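Local coordinates for protein probable glutathione S-transferase 5 (Caenorhabditis elegans, PDB 1ZL9) that catalyses the conjugation of reduced glutathione to a wide range of hydrophobic electrophiles, as a dimeric sigma-class glutathione transferase, at residues 95-100 / 156-161; 91-96 / 136-141; 140-145 / 180-185. All coordinates share one frame; numbering follows the deposited sequence.

Interaction 1. Residues 95-100 / 156-161; sequences DQYKDY and TWIDLA. With GSH (glutathione), chain D.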
loop_
_atom_site.group_PDB
_atom_site.type_symbol
_atom_site.label_atom_id
_atom_site.label_comp_id
_atom_site.label_asym_id
_atom_site.label_seq_id
_atom_site.Cartn_x
_atom_site.Cartn_y
_atom_site.Cartn_z
ATOM N N ASP A 95 -4.389 3.774 -0.049
ATOM C CA ASP A 95 -3.018 4.032 0.392
ATOM C C ASP A 95 -2.929 5.198 1.356
ATOM O O ASP A 95 -2.100 5.176 2.277
ATOM C CB ASP A 95 -2.103 4.254 -0.804
ATOM C CG ASP A 95 -1.693 2.918 -1.457
ATOM O OD1 ASP A 95 -2.291 1.854 -1.106
ATOM O OD2 ASP A 95 -0.755 2.847 -2.290
ATOM N N GLN A 96 -3.754 6.233 1.171
ATOM C CA GLN A 96 -3.778 7.299 2.166
ATOM C C GLN A 96 -4.341 6.755 3.494
ATOM O O GLN A 96 -3.988 7.187 4.549
ATOM C CB GLN A 96 -4.619 8.500 1.686
ATOM C CG GLN A 96 -4.522 9.726 2.560
ATOM C CD GLN A 96 -3.180 10.336 2.645
ATOM O OE1 GLN A 96 -2.865 10.996 3.658
ATOM N NE2 GLN A 96 -2.390 10.190 1.630
ATOM N N TYR A 97 -5.301 5.844 3.410
ATOM C CA TYR A 97 -5.831 5.145 4.569
ATOM C C TYR A 97 -4.752 4.335 5.332
ATOM O O TYR A 97 -4.702 4.316 6.560
ATOM C CB TYR A 97 -6.984 4.231 4.100
ATOM C CG TYR A 97 -7.588 3.401 5.198
ATOM C CD1 TYR A 97 -8.031 3.991 6.372
ATOM C CD2 TYR A 97 -7.843 2.052 5.025
ATOM C CE1 TYR A 97 -8.573 3.259 7.384
ATOM C CE2 TYR A 97 -8.481 1.277 6.084
ATOM C CZ TYR A 97 -8.832 1.934 7.253
ATOM O OH TYR A 97 -9.441 1.288 8.343
ATOM N N LYS A 98 -3.879 3.661 4.616
ATOM C CA LYS A 98 -2.693 3.069 5.236
ATOM C C LYS A 98 -1.829 4.068 5.959
ATOM O O LYS A 98 -1.331 3.750 7.019
ATOM C CB LYS A 98 -1.775 2.416 4.199
ATOM C CG LYS A 98 -1.790 0.996 4.080
ATOM C CD LYS A 98 -0.491 0.499 3.359
ATOM C CE LYS A 98 -0.721 -0.837 2.630
ATOM N NZ LYS A 98 -0.781 -1.992 3.542
ATOM N N ASP A 99 -1.566 5.240 5.357
ATOM C CA ASP A 99 -0.792 6.303 6.021
ATOM C C ASP A 99 -1.483 6.778 7.318
ATOM O O ASP A 99 -0.853 6.948 8.319
ATOM C CB ASP A 99 -0.569 7.489 5.080
ATOM C CG ASP A 99 0.350 7.164 3.915
ATOM O OD1 ASP A 99 1.040 6.116 3.955
ATOM O OD2 ASP A 99 0.489 7.963 2.932
ATOM N N TYR A 100 -2.802 6.974 7.286
ATOM C CA TYR A 100 -3.558 7.339 8.457
ATOM C C TYR A 100 -3.392 6.254 9.499
ATOM O O TYR A 100 -3.135 6.537 10.668
ATOM C CB TYR A 100 -5.046 7.478 8.103
ATOM C CG TYR A 100 -6.031 7.261 9.226
ATOM C CD1 TYR A 100 -6.125 8.169 10.270
ATOM C CD2 TYR A 100 -6.902 6.174 9.232
ATOM C CE1 TYR A 100 -7.066 7.944 11.331
ATOM C CE2 TYR A 100 -7.824 5.968 10.248
ATOM C CZ TYR A 100 -7.925 6.864 11.276
ATOM O OH TYR A 100 -8.851 6.694 12.292
ATOM N N THR A 156 -17.388 0.585 -3.951
ATOM C CA THR A 156 -16.087 -0.050 -4.102
ATOM C C THR A 156 -15.634 -0.557 -2.729
ATOM O O THR A 156 -16.207 -0.211 -1.684
ATOM C CB THR A 156 -15.030 0.878 -4.667
ATOM O OG1 THR A 156 -14.841 2.015 -3.826
ATOM C CG2 THR A 156 -15.406 1.398 -6.009
ATOM N N TRP A 157 -14.588 -1.371 -2.726
ATOM C CA TRP A 157 -14.104 -1.954 -1.454
ATOM C C TRP A 157 -13.604 -0.909 -0.451
ATOM O O TRP A 157 -13.626 -1.152 0.757
ATOM C CB TRP A 157 -13.064 -3.029 -1.738
ATOM C CG TRP A 157 -11.728 -2.610 -2.220
ATOM C CD1 TRP A 157 -11.301 -2.539 -3.479
ATOM C CD2 TRP A 157 -10.583 -2.300 -1.390
ATOM N NE1 TRP A 157 -9.977 -2.142 -3.520
ATOM C CE2 TRP A 157 -9.512 -1.995 -2.243
ATOM C CE3 TRP A 157 -10.378 -2.237 -0.014
ATOM C CZ2 TRP A 157 -8.216 -1.736 -1.774
ATOM C CZ3 TRP A 157 -9.142 -1.917 0.448
ATOM C CH2 TRP A 157 -8.048 -1.699 -0.428
ATOM N N ILE A 158 -13.177 0.264 -0.918
ATOM C CA ILE A 158 -12.723 1.269 0.027
ATOM C C ILE A 158 -13.921 1.813 0.789
ATOM O O ILE A 158 -13.770 2.172 1.942
ATOM C CB ILE A 158 -11.808 2.356 -0.645
ATOM C CG1 ILE A 158 -11.094 3.210 0.429
ATOM C CG2 ILE A 158 -12.602 3.280 -1.615
ATOM C CD1 ILE A 158 -10.126 2.487 1.337
ATOM N N ASP A 159 -15.116 1.826 0.178
ATOM C CA ASP A 159 -16.346 2.142 0.927
ATOM C C ASP A 159 -16.538 1.153 2.099
ATOM O O ASP A 159 -16.914 1.532 3.196
ATOM C CB ASP A 159 -17.552 2.041 0.052
ATOM C CG ASP A 159 -17.647 3.142 -0.976
ATOM O OD1 ASP A 159 -17.584 4.370 -0.629
ATOM O OD2 ASP A 159 -17.885 2.824 -2.156
ATOM N N LEU A 160 -16.342 -0.137 1.814
ATOM C CA LEU A 160 -16.513 -1.154 2.837
ATOM C C LEU A 160 -15.536 -0.936 3.977
ATOM O O LEU A 160 -15.935 -1.033 5.154
ATOM C CB LEU A 160 -16.333 -2.592 2.269
ATOM C CG LEU A 160 -17.412 -2.972 1.260
ATOM C CD1 LEU A 160 -17.060 -4.238 0.519
ATOM C CD2 LEU A 160 -18.775 -3.200 1.812
ATOM N N ALA A 161 -14.282 -0.707 3.636
ATOM C CA ALA A 161 -13.236 -0.542 4.652
ATOM C C ALA A 161 -13.476 0.725 5.486
ATOM O O ALA A 161 -13.419 0.690 6.740
ATOM C CB ALA A 161 -11.798 -0.571 4.055
HETATM N N1 GSH D . 2.137 7.284 1.013
HETATM C CA1 GSH D . 2.799 8.357 0.352
HETATM C C1 GSH D . 3.206 8.009 -1.025
HETATM O O11 GSH D . 3.172 8.767 -2.183
HETATM O O12 GSH D . 3.715 6.799 -1.228
HETATM C CB1 GSH D . 3.776 9.168 1.100
HETATM C CG1 GSH D . 3.878 10.549 0.435
HETATM C CD1 GSH D . 4.925 11.416 1.123
HETATM O OE1 GSH D . 5.343 11.046 2.348
HETATM N N2 GSH D . 5.394 12.499 0.526
HETATM C CA2 GSH D . 6.443 13.353 1.093
HETATM C C2 GSH D . 6.072 14.797 1.059
HETATM O O2 GSH D . 5.483 15.298 -0.063
HETATM C CB2 GSH D . 7.681 13.141 0.253
HETATM S SG2 GSH D . 9.022 14.142 0.922
HETATM N N3 GSH D . 6.354 15.590 2.073
HETATM C CA3 GSH D . 6.184 17.022 2.025
HETATM C C3 GSH D . 5.013 17.520 2.823
HETATM O O31 GSH D . 4.190 16.622 3.513
HETATM O O32 GSH D . 4.717 18.794 2.850
HETATM O O HOH W 1 -11.294 -0.800 7.800
#
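Between residues 95-100 and 156-161, parts of helices 84-112 and 157-171, the backbones come nearest at Tyr97 and Ile158, CA to CA 9.1 Å, inside the all-helical C-terminal domain of the glutathione transferase fold. The contact is small and rests on one aromatic side chain. The Tyr97 ring stands straight out from its helix, CG anti to the backbone N (chi1 178°), and two aliphatic groups meet it obliquely: its CE2 lies 4.3 Å from Ala161 CB, and its CD2 is 4.4 Å from Ile158 CD1. A water extends the bridge beyond this loose packing, hydrogen-bonding to Tyr97 OH and donating to Ala161 O, so the otherwise apolar contact ends in a polar link.

Thr156, the N-cap of the second helix, gives its backbone N-H to Asp159 OD2 at 2.9 Å in a nearly straight bond. This is the side-chain-to-N-cap half of an N-terminal capping box (Ser/Thr-x-x-Asp), familiar at this helix in glutathione transferases.

The first helix also serves the active site of the dimer. Lys98 lines a glutathione pocket, and Asp95 OD2 forms a salt bridge with Lys98 of the second subunit. Asp99 reaches the glutathione held mainly by the second subunit, through Ser66, Trp39 and Lys43 of that subunit among others, and takes a 2.6 Å hydrogen bond on OD2 from the alpha-amino nitrogen N1 of the gamma-glutamyl residue.

Interaction 2. Residues 91-96 / 136-141; sequences NSLADQ and GFLVNF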
loop_
_atom_site.group_PDB
_atom_site.type_symbol
_atom_site.label_atom_id
_atom_site.label_comp_id
_atom_site.label_asym_id
_atom_site.label_seq_id
_atom_site.Cartn_x
_atom_site.Cartn_y
_atom_site.Cartn_z
ATOM N N ASN A 91 -7.256 2.993 -5.240
ATOM C CA ASN A 91 -5.930 2.684 -4.797
ATOM C C ASN A 91 -5.310 3.881 -4.039
ATOM O O ASN A 91 -4.684 3.707 -3.008
ATOM C CB ASN A 91 -5.079 2.271 -5.987
ATOM C CG ASN A 91 -3.754 1.607 -5.608
ATOM O OD1 ASN A 91 -3.330 1.563 -4.456
ATOM N ND2 ASN A 91 -3.155 0.988 -6.597
ATOM N N SER A 92 -5.496 5.100 -4.559
ATOM C CA SER A 92 -4.896 6.272 -3.974
ATOM C C SER A 92 -5.495 6.475 -2.544
ATOM O O SER A 92 -4.807 6.684 -1.584
ATOM C CB SER A 92 -5.196 7.460 -4.905
ATOM O OG SER A 92 -4.622 8.647 -4.405
ATOM N N LEU A 93 -6.800 6.395 -2.426
ATOM C CA LEU A 93 -7.436 6.617 -1.105
ATOM C C LEU A 93 -7.094 5.526 -0.122
ATOM O O LEU A 93 -6.973 5.769 1.082
ATOM C CB LEU A 93 -8.939 6.627 -1.271
ATOM C CG LEU A 93 -9.810 7.601 -0.475
ATOM C CD1 LEU A 93 -11.276 7.142 -0.298
ATOM C CD2 LEU A 93 -9.234 8.343 0.687
ATOM N N ALA A 94 -6.988 4.300 -0.616
ATOM C CA ALA A 94 -6.727 3.137 0.243
ATOM C C ALA A 94 -5.287 3.281 0.776
ATOM O O ALA A 94 -4.994 2.977 1.934
ATOM C CB ALA A 94 -6.894 1.826 -0.552
ATOM N N ASP A 95 -4.389 3.774 -0.049
ATOM C CA ASP A 95 -3.018 4.032 0.392
ATOM C C ASP A 95 -2.929 5.198 1.356
ATOM O O ASP A 95 -2.100 5.176 2.277
ATOM C CB ASP A 95 -2.103 4.254 -0.804
ATOM C CG ASP A 95 -1.693 2.918 -1.457
ATOM O OD1 ASP A 95 -2.291 1.854 -1.106
ATOM O OD2 ASP A 95 -0.755 2.847 -2.290
ATOM N N GLN A 96 -3.754 6.233 1.171
ATOM C CA GLN A 96 -3.778 7.299 2.166
ATOM C C GLN A 96 -4.341 6.755 3.494
ATOM O O GLN A 96 -3.988 7.187 4.549
ATOM C CB GLN A 96 -4.619 8.500 1.686
ATOM C CG GLN A 96 -4.522 9.726 2.560
ATOM C CD GLN A 96 -3.180 10.336 2.645
ATOM O OE1 GLN A 96 -2.865 10.996 3.658
ATOM N NE2 GLN A 96 -2.390 10.190 1.630
ATOM N N GLY A 136 -10.940 14.598 6.676
ATOM C CA GLY A 136 -11.146 15.761 5.806
ATOM C C GLY A 136 -10.901 15.364 4.362
ATOM O O GLY A 136 -11.644 15.776 3.473
ATOM N N PHE A 137 -9.924 14.488 4.129
ATOM C CA PHE A 137 -9.729 14.006 2.784
ATOM C C PHE A 137 -10.930 13.118 2.333
ATOM O O PHE A 137 -11.338 13.171 1.164
ATOM C CB PHE A 137 -8.462 13.210 2.666
ATOM C CG PHE A 137 -7.212 13.975 2.947
ATOM C CD1 PHE A 137 -6.179 13.372 3.617
ATOM C CD2 PHE A 137 -7.023 15.259 2.460
ATOM C CE1 PHE A 137 -4.953 14.105 3.856
ATOM C CE2 PHE A 137 -5.806 15.956 2.697
ATOM C CZ PHE A 137 -4.801 15.362 3.392
ATOM N N LEU A 138 -11.480 12.314 3.240
ATOM C CA LEU A 138 -12.617 11.466 2.905
ATOM C C LEU A 138 -13.792 12.368 2.427
ATOM O O LEU A 138 -14.468 12.080 1.439
ATOM C CB LEU A 138 -13.043 10.610 4.069
ATOM C CG LEU A 138 -12.038 9.488 4.398
ATOM C CD1 LEU A 138 -12.596 8.804 5.700
ATOM C CD2 LEU A 138 -11.979 8.484 3.324
ATOM N N VAL A 139 -13.994 13.476 3.127
ATOM C CA VAL A 139 -15.081 14.399 2.761
ATOM C C VAL A 139 -14.878 14.970 1.353
ATOM O O VAL A 139 -15.858 15.056 0.591
ATOM C CB VAL A 139 -15.234 15.511 3.796
ATOM C CG1 VAL A 139 -16.254 16.618 3.323
ATOM C CG2 VAL A 139 -15.672 14.970 5.095
ATOM N N ASN A 140 -13.634 15.316 1.010
ATOM C CA ASN A 140 -13.265 15.791 -0.317
ATOM C C ASN A 140 -13.624 14.767 -1.388
ATOM O O ASN A 140 -14.247 15.100 -2.424
ATOM C CB ASN A 140 -11.751 16.052 -0.451
ATOM C CG ASN A 140 -11.238 17.263 0.358
ATOM O OD1 ASN A 140 -12.014 18.081 0.857
ATOM N ND2 ASN A 140 -9.885 17.322 0.542
ATOM N N PHE A 141 -13.297 13.499 -1.126
ATOM C CA PHE A 141 -13.691 12.401 -2.032
ATOM C C PHE A 141 -15.230 12.260 -2.176
ATOM O O PHE A 141 -15.729 12.089 -3.280
ATOM C CB PHE A 141 -13.064 11.072 -1.624
ATOM C CG PHE A 141 -11.728 10.838 -2.233
ATOM C CD1 PHE A 141 -10.639 11.645 -1.901
ATOM C CD2 PHE A 141 -11.574 9.887 -3.188
ATOM C CE1 PHE A 141 -9.379 11.432 -2.521
ATOM C CE2 PHE A 141 -10.316 9.657 -3.829
ATOM C CZ PHE A 141 -9.228 10.469 -3.494
#
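Leu93 packs against Leu138 and Phe141 where helices 84-112 and 119-145 run nearly antiparallel, their short axes 166° apart and 11.5 Å from each other at closest approach. This is the pairing of two long helices in the bundle of the glutathione transferase C-terminal domain.

The tight part centres on Leu93. Its CG sits 3.9 Å above the middle of the Phe141 ring and only 10° off the ring normal, a CH-pi contact over the face, with the leucine and the ring running alongside in opposite senses. Both methyls of Leu93 reach a single methyl of Leu138, CD2 to CD2 at 3.8 Å, the leucine side chains being set roughly perpendicular. Helix 157-171 and the loop around Leu150 close over this apolar patch, since Leu93 also touches Ile158 and Leu150, and Leu138 touches Ile162.

The other side is thinner and lies at the subunit interface. With its chain bent at chi2 (63°), Gln96 brings its amide oxygen OE1, with CG behind it, against the ring of Phe137, which is partly exposed. Amide and ring planes stand almost perpendicular, and the touch is van der Waals rather than a hydrogen bond. Phe50 of the second subunit packs on Gln96 and Ser92 and meets the Phe137 ring edge-to-face, an intrusion reminiscent of the lock-and-key contact of the alpha, mu and pi classes. Within the subunit, the closest approach on this side is Gln96 OE1 to Phe137 CE1, 3.8 Å.

Interaction 3. Residues 140-145 / 180-185; sequences NFLKAS and PELKAH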
loop_
_atom_site.group_PDB
_atom_site.type_symbol
_atom_site.label_atom_id
_atom_site.label_comp_id
_atom_site.label_asym_id
_atom_site.label_seq_id
_atom_site.Cartn_x
_atom_site.Cartn_y
_atom_site.Cartn_z
ATOM N N ASN A 140 -13.634 15.316 1.010
ATOM C CA ASN A 140 -13.265 15.791 -0.317
ATOM C C ASN A 140 -13.624 14.767 -1.388
ATOM O O ASN A 140 -14.247 15.100 -2.424
ATOM C CB ASN A 140 -11.751 16.052 -0.451
ATOM C CG ASN A 140 -11.238 17.263 0.358
ATOM O OD1 ASN A 140 -12.014 18.081 0.857
ATOM N ND2 ASN A 140 -9.885 17.322 0.542
ATOM N N PHE A 141 -13.297 13.499 -1.126
ATOM C CA PHE A 141 -13.691 12.401 -2.032
ATOM C C PHE A 141 -15.230 12.260 -2.176
ATOM O O PHE A 141 -15.729 12.089 -3.280
ATOM C CB PHE A 141 -13.064 11.072 -1.624
ATOM C CG PHE A 141 -11.728 10.838 -2.233
ATOM C CD1 PHE A 141 -10.639 11.645 -1.901
ATOM C CD2 PHE A 141 -11.574 9.887 -3.188
ATOM C CE1 PHE A 141 -9.379 11.432 -2.521
ATOM C CE2 PHE A 141 -10.316 9.657 -3.829
ATOM C CZ PHE A 141 -9.228 10.469 -3.494
ATOM N N LEU A 142 -15.959 12.273 -1.067
ATOM C CA LEU A 142 -17.415 12.197 -1.120
ATOM C C LEU A 142 -18.006 13.383 -1.935
ATOM O O LEU A 142 -18.948 13.187 -2.700
ATOM C CB LEU A 142 -18.041 12.198 0.244
ATOM C CG LEU A 142 -17.803 10.942 1.087
ATOM C CD1 LEU A 142 -18.341 11.186 2.473
ATOM C CD2 LEU A 142 -18.494 9.786 0.481
ATOM N N LYS A 143 -17.460 14.580 -1.751
ATOM C CA LYS A 143 -17.955 15.765 -2.463
ATOM C C LYS A 143 -17.614 15.657 -3.945
ATOM O O LYS A 143 -18.435 15.915 -4.808
ATOM C CB LYS A 143 -17.375 17.058 -1.824
ATOM C CG LYS A 143 -18.020 17.462 -0.538
ATOM C CD LYS A 143 -17.484 18.835 0.009
ATOM C CE LYS A 143 -18.282 19.235 1.274
ATOM N NZ LYS A 143 -17.457 19.966 2.299
ATOM N N ALA A 144 -16.441 15.149 -4.275
ATOM C CA ALA A 144 -16.054 14.986 -5.648
ATOM C C ALA A 144 -16.867 13.945 -6.397
ATOM O O ALA A 144 -17.146 14.126 -7.580
ATOM C CB ALA A 144 -14.581 14.635 -5.777
ATOM N N SER A 145 -17.222 12.846 -5.722
ATOM C CA SER A 145 -17.976 11.792 -6.347
ATOM C C SER A 145 -19.464 12.140 -6.498
ATOM O O SER A 145 -20.097 11.713 -7.456
ATOM C CB SER A 145 -17.744 10.477 -5.579
ATOM O OG SER A 145 -16.399 9.995 -5.863
ATOM N N PRO A 180 -20.119 14.685 9.795
ATOM C CA PRO A 180 -21.446 14.065 9.672
ATOM C C PRO A 180 -21.573 13.277 8.362
ATOM O O PRO A 180 -22.297 12.291 8.316
ATOM C CB PRO A 180 -22.419 15.271 9.725
ATOM C CG PRO A 180 -21.575 16.482 9.435
ATOM C CD PRO A 180 -20.164 16.168 9.892
ATOM N N GLU A 181 -20.844 13.699 7.335
ATOM C CA GLU A 181 -20.819 13.045 6.072
ATOM C C GLU A 181 -20.360 11.577 6.178
ATOM O O GLU A 181 -20.859 10.733 5.438
ATOM C CB GLU A 181 -19.882 13.803 5.115
ATOM C CG GLU A 181 -20.285 15.297 4.892
ATOM C CD GLU A 181 -19.552 16.263 5.852
ATOM O OE1 GLU A 181 -19.031 15.842 6.909
ATOM O OE2 GLU A 181 -19.486 17.466 5.548
ATOM N N LEU A 182 -19.393 11.302 7.051
ATOM C CA LEU A 182 -18.815 9.946 7.162
ATOM C C LEU A 182 -19.649 9.057 8.053
ATOM O O LEU A 182 -19.666 7.831 7.869
ATOM C CB LEU A 182 -17.354 9.978 7.631
ATOM C CG LEU A 182 -16.331 10.152 6.548
ATOM C CD1 LEU A 182 -16.460 9.001 5.516
ATOM C CD2 LEU A 182 -16.404 11.543 5.863
ATOM N N LYS A 183 -20.421 9.660 8.968
ATOM C CA LYS A 183 -21.429 8.915 9.677
ATOM C C LYS A 183 -22.556 8.533 8.749
ATOM O O LYS A 183 -23.014 7.420 8.850
ATOM C CB LYS A 183 -21.954 9.689 10.894
ATOM C CG LYS A 183 -23.174 9.069 11.540
ATOM C CD LYS A 183 -23.649 9.893 12.712
ATOM C CE LYS A 183 -25.015 9.362 13.297
ATOM N NZ LYS A 183 -24.672 8.439 14.426
ATOM N N ALA A 184 -23.008 9.443 7.856
ATOM C CA ALA A 184 -23.989 9.081 6.854
ATOM C C ALA A 184 -23.437 7.987 5.917
ATOM O O ALA A 184 -24.159 7.022 5.570
ATOM C CB ALA A 184 -24.464 10.276 6.047
ATOM N N HIS A 185 -22.184 8.128 5.495
ATOM C CA HIS A 185 -21.575 7.100 4.613
ATOM C C HIS A 185 -21.564 5.745 5.261
ATOM O O HIS A 185 -21.986 4.758 4.614
ATOM C CB HIS A 185 -20.202 7.527 4.171
ATOM C CG HIS A 185 -19.364 6.449 3.562
ATOM N ND1 HIS A 185 -19.229 6.281 2.202
ATOM C CD2 HIS A 185 -18.548 5.540 4.141
ATOM C CE1 HIS A 185 -18.406 5.263 1.972
ATOM N NE2 HIS A 185 -17.978 4.801 3.135
#
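Leu142 projects from the last turns of helix 119-145 onto the first turns of helix 180-191 and, by itself, makes nearly all of this contact. With CG beside the backbone N (chi1 -69°), its two methyls fork over the facing helix. CD1 of Leu142 lies 3.9 Å from CD2 of Leu182, and the same methyl is 4.0 Å from Glu181 CB and also touches the Glu181 carbonyl oxygen. The other methyl, CD2 of Leu142, comes within 4.0 Å of His185 ND1, approaching the imidazole obliquely.

The short helix axes cross at 69° and pass 10.9 Å apart, so the overlap is short, and Leu142 alone touches Glu181, Leu182 and His185. This joins two helices of the C-terminal domain away from the glutathione site.

In the next shell, Leu182 is backed by Leu138, Val139 and Tyr135 of helix 119-145 and by Ile162 of helix 157-171. His185 is held by weak hydrogen bonds from ND1 to Gly148 O and from NE2 to Asp159 O, while Leu150 packs on both Leu142 and His185. Ser145 OG is hydrogen-bonded to Leu150 O, tying the loop that follows the helix back to its end.

On the exposed side, Lys143 NZ stands 4.6 Å from Glu181 OE2, too far for a salt bridge, so any attraction is probably modest. The contact therefore depends on apolar packing, and with a carbonyl oxygen near each nitrogen of His185, though both bonds are weak, the doubly protonated imidazole could be favoured.

In the fold
All three contacts lie in the helical C-terminal domain and follow one another across it. Interactions 1 and 2 share helix 84-112 and have centres 7 Å apart; interactions 2 and 3 share helix 119-145, their centres 10 Å apart, while those of 1 and 3 are 13 Å apart. Along the chain the order is 91-96, 95-100, 136-141, 140-145, 156-161 and 180-185, so interaction 3 alternates with interaction 1. Val139 and Leu138 pack on Leu182 between 2 and 3, and Ala94 meets Ile158 between 1 and 2. Four helices are thereby joined continuously, from the dimer interface and glutathione site beside interactions 1 and 2 to interaction 3, away from that site.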